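PDB 4DZH: amidohydrolase from Xanthomonas campestris pv. campestris, which probably deaminates adenosine-type substrates such as 5'-methylthioadenosine, as a zinc-binding member of the metallo-dependent hydrolase superfamily. Local coordinates for residues A124-V136 / A405-G417. Numbering follows the deposited sequence.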
# COMPACT_ATOMS: atom_id res chain seq x y z
N ALA A 124 -6.18 7.35 -16.75
CA ALA A 124 -5.22 6.35 -16.31
C ALA A 124 -3.78 6.72 -16.67
O ALA A 124 -2.85 6.54 -15.85
CB ALA A 124 -5.57 4.98 -16.88
N ILE A 125 -3.58 7.26 -17.88
CA ILE A 125 -2.24 7.64 -18.30
C ILE A 125 -1.65 8.69 -17.34
O ILE A 125 -0.52 8.57 -16.88
CB ILE A 125 -2.27 8.16 -19.75
CG1 ILE A 125 -2.53 7.02 -20.72
CG2 ILE A 125 -0.95 8.93 -20.04
CD1 ILE A 125 -2.83 7.52 -22.15
N ALA A 126 -2.46 9.68 -16.94
CA ALA A 126 -1.99 10.66 -15.95
C ALA A 126 -1.62 9.97 -14.61
O ALA A 126 -0.57 10.25 -14.02
CB ALA A 126 -3.06 11.75 -15.76
N GLU A 127 -2.51 9.10 -14.12
CA GLU A 127 -2.25 8.41 -12.87
C GLU A 127 -1.01 7.52 -12.94
O GLU A 127 -0.19 7.47 -11.99
CB GLU A 127 -3.47 7.60 -12.42
CG GLU A 127 -3.19 6.88 -11.08
CD GLU A 127 -4.38 6.17 -10.50
OE1 GLU A 127 -5.50 6.30 -11.02
OE2 GLU A 127 -4.16 5.47 -9.49
N MET A 128 -0.83 6.87 -14.10
CA MET A 128 0.29 5.95 -14.27
C MET A 128 1.59 6.72 -14.31
O MET A 128 2.50 6.40 -13.58
CB MET A 128 0.13 5.08 -15.50
CG MET A 128 -0.99 4.07 -15.30
SD MET A 128 -1.08 2.89 -16.68
CE MET A 128 -1.53 4.00 -18.04
N LEU A 129 1.62 7.81 -15.08
CA LEU A 129 2.86 8.61 -15.18
C LEU A 129 3.26 9.20 -13.83
O LEU A 129 4.42 9.16 -13.44
CB LEU A 129 2.74 9.74 -16.21
CG LEU A 129 2.60 9.25 -17.64
CD1 LEU A 129 2.18 10.37 -18.59
CD2 LEU A 129 3.94 8.61 -18.09
N ARG A 130 2.27 9.68 -13.08
CA ARG A 130 2.53 10.33 -11.79
C ARG A 130 3.10 9.32 -10.77
O ARG A 130 3.77 9.69 -9.79
CB ARG A 130 1.27 11.03 -11.28
CG ARG A 130 1.02 12.41 -11.98
CD ARG A 130 -0.41 12.85 -11.90
NE ARG A 130 -0.90 12.99 -10.52
CZ ARG A 130 -0.92 14.12 -9.83
NH1 ARG A 130 -0.44 15.26 -10.33
NH2 ARG A 130 -1.45 14.11 -8.60
N GLY A 131 2.87 8.03 -11.06
CA GLY A 131 3.34 6.96 -10.21
C GLY A 131 4.44 6.12 -10.79
O GLY A 131 4.70 5.02 -10.31
N GLY A 132 5.06 6.62 -11.87
CA GLY A 132 6.22 5.94 -12.43
C GLY A 132 5.94 4.68 -13.24
O GLY A 132 6.90 3.90 -13.49
N THR A 133 4.71 4.50 -13.70
CA THR A 133 4.41 3.40 -14.64
C THR A 133 4.49 3.96 -16.05
O THR A 133 3.89 5.03 -16.36
CB THR A 133 3.00 2.85 -14.39
OG1 THR A 133 2.99 2.17 -13.13
CG2 THR A 133 2.58 1.81 -15.50
N THR A 134 5.19 3.23 -16.94
CA THR A 134 5.47 3.73 -18.30
C THR A 134 4.97 2.81 -19.43
O THR A 134 5.06 3.16 -20.64
CB THR A 134 7.00 3.91 -18.53
OG1 THR A 134 7.69 2.70 -18.17
CG2 THR A 134 7.52 5.04 -17.67
N CYS A 135 4.41 1.66 -19.05
CA CYS A 135 3.94 0.67 -20.02
C CYS A 135 2.77 -0.12 -19.40
O CYS A 135 2.81 -0.41 -18.20
CB CYS A 135 5.10 -0.28 -20.32
SG CYS A 135 4.81 -1.45 -21.70
N VAL A 136 1.79 -0.49 -20.25
CA VAL A 136 0.68 -1.31 -19.77
C VAL A 136 0.43 -2.44 -20.71
O VAL A 136 0.85 -2.40 -21.88
CB VAL A 136 -0.65 -0.52 -19.70
CG1 VAL A 136 -0.59 0.44 -18.59
CG2 VAL A 136 -0.97 0.20 -21.04
N ALA A 405 9.13 3.43 -0.31
CA ALA A 405 8.82 4.50 -1.23
C ALA A 405 7.37 4.49 -1.60
O ALA A 405 6.79 3.42 -1.90
CB ALA A 405 9.67 4.34 -2.49
N GLY A 406 6.76 5.67 -1.60
CA GLY A 406 5.44 5.83 -2.16
C GLY A 406 5.47 6.37 -3.57
O GLY A 406 6.44 6.99 -4.00
N ARG A 407 4.40 6.17 -4.32
CA ARG A 407 4.38 6.59 -5.70
C ARG A 407 4.49 8.12 -5.91
O ARG A 407 4.85 8.58 -7.01
CB ARG A 407 3.13 6.05 -6.40
CG ARG A 407 1.88 6.56 -5.82
CD ARG A 407 0.79 6.26 -6.84
NE ARG A 407 -0.52 6.49 -6.24
CZ ARG A 407 -1.67 6.23 -6.85
NH1 ARG A 407 -1.73 5.79 -8.16
NH2 ARG A 407 -2.80 6.43 -6.11
N HIS A 408 4.21 8.89 -4.85
CA HIS A 408 4.28 10.34 -4.96
C HIS A 408 5.74 10.77 -4.93
O HIS A 408 6.03 11.95 -5.18
CB HIS A 408 3.54 10.98 -3.80
CG HIS A 408 4.14 10.63 -2.47
ND1 HIS A 408 3.92 9.42 -1.84
CD2 HIS A 408 4.99 11.32 -1.67
CE1 HIS A 408 4.59 9.39 -0.69
NE2 HIS A 408 5.25 10.53 -0.57
N GLN A 409 6.66 9.84 -4.65
CA GLN A 409 8.08 10.19 -4.70
C GLN A 409 8.64 10.13 -6.11
O GLN A 409 9.81 10.46 -6.31
CB GLN A 409 8.89 9.31 -3.80
CG GLN A 409 8.41 9.49 -2.33
CD GLN A 409 9.23 8.68 -1.39
OE1 GLN A 409 8.72 7.77 -0.75
NE2 GLN A 409 10.52 9.02 -1.27
N VAL A 410 7.85 9.65 -7.06
CA VAL A 410 8.27 9.76 -8.46
C VAL A 410 8.32 11.22 -8.87
O VAL A 410 7.33 11.94 -8.75
CB VAL A 410 7.30 8.97 -9.38
CG1 VAL A 410 7.59 9.23 -10.87
CG2 VAL A 410 7.37 7.45 -9.04
N THR A 411 9.46 11.70 -9.38
CA THR A 411 9.53 13.10 -9.79
C THR A 411 9.68 13.34 -11.27
O THR A 411 9.18 14.32 -11.80
CB THR A 411 10.69 13.82 -9.09
OG1 THR A 411 11.92 13.14 -9.38
CG2 THR A 411 10.46 13.83 -7.55
N ASP A 412 10.30 12.40 -11.95
CA ASP A 412 10.50 12.54 -13.39
C ASP A 412 10.33 11.19 -14.10
O ASP A 412 10.73 10.17 -13.58
CB ASP A 412 11.89 13.12 -13.71
CG ASP A 412 12.15 14.48 -13.00
OD1 ASP A 412 11.81 15.56 -13.56
OD2 ASP A 412 12.65 14.46 -11.86
N VAL A 413 9.75 11.29 -15.28
CA VAL A 413 9.45 10.12 -16.11
C VAL A 413 9.72 10.43 -17.57
O VAL A 413 9.27 11.47 -18.11
CB VAL A 413 7.96 9.78 -15.97
CG1 VAL A 413 7.59 8.67 -16.96
CG2 VAL A 413 7.68 9.37 -14.54
N TRP A 414 10.42 9.52 -18.23
CA TRP A 414 10.64 9.58 -19.67
C TRP A 414 10.17 8.29 -20.30
O TRP A 414 10.36 7.21 -19.72
CB TRP A 414 12.13 9.70 -20.00
CG TRP A 414 12.81 10.93 -19.47
CD1 TRP A 414 13.08 12.09 -20.18
CD2 TRP A 414 13.34 11.12 -18.16
NE1 TRP A 414 13.75 12.98 -19.37
CE2 TRP A 414 13.94 12.41 -18.14
CE3 TRP A 414 13.39 10.33 -17.02
CZ2 TRP A 414 14.54 12.93 -17.00
CZ3 TRP A 414 14.01 10.86 -15.86
CH2 TRP A 414 14.57 12.14 -15.88
N ILE A 415 9.59 8.41 -21.50
CA ILE A 415 9.18 7.25 -22.32
C ILE A 415 9.81 7.46 -23.69
O ILE A 415 9.56 8.48 -24.38
CB ILE A 415 7.65 7.10 -22.46
CG1 ILE A 415 7.02 6.98 -21.07
CG2 ILE A 415 7.27 5.86 -23.37
CD1 ILE A 415 5.49 6.68 -21.11
N ALA A 416 10.64 6.50 -24.08
CA ALA A 416 11.46 6.64 -25.32
C ALA A 416 12.23 7.98 -25.30
O ALA A 416 12.36 8.67 -26.33
CB ALA A 416 10.58 6.52 -26.55
N GLY A 417 12.72 8.34 -24.11
CA GLY A 417 13.51 9.54 -23.94
C GLY A 417 12.72 10.84 -23.97
O GLY A 417 13.34 11.90 -23.84
O HOH W 1 0.35 5.19 -10.50
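E127 sends CG opposite its backbone N and R407 holds its own CG between N and the carbonyl carbon (chi1 62°); with both chains extended, OE2 of E127 comes to the edge of the R407 guanidinium, nearly in its plane. A single N-H makes the salt bridge: NH1 of R407 donates to OE2 of E127 over 2.8 Å at 172°. OE2 of E127 accepts through its anti lone pair, the one away from OE1, and the carboxylate and guanidinium planes are turned 55° apart. A water bridges NH1 of R407 and the backbone O of E127. OE1 of E127 forms a salt bridge with R88 and OE2 also accepts from the backbone N of L324, close to the magnesium ligand D323. Beyond the ion pair, valine methyls pack on the backbone of the helix end, CG2 of V413 lying 3.4 Å from O of L129 and CG2 of V410 against N of G132. Aliphatic side chains follow: CD2 of L129 lies 3.8 Å from CG1 of V413 and also meets CD1 of I415, while CG2 of T134 packs 3.7 Å from CG1 of V413. Through V410, V413 and I415, strand 410-415 therefore packs against the helix terminus and the start of the next strand. The helix itself ends in a Schellman motif, evidenced by bonds from G132 N to L129 O and T133 N to M128 O, with G132 at C-prime, turning helix 114-130 into strand 133-139 of the TIM barrel.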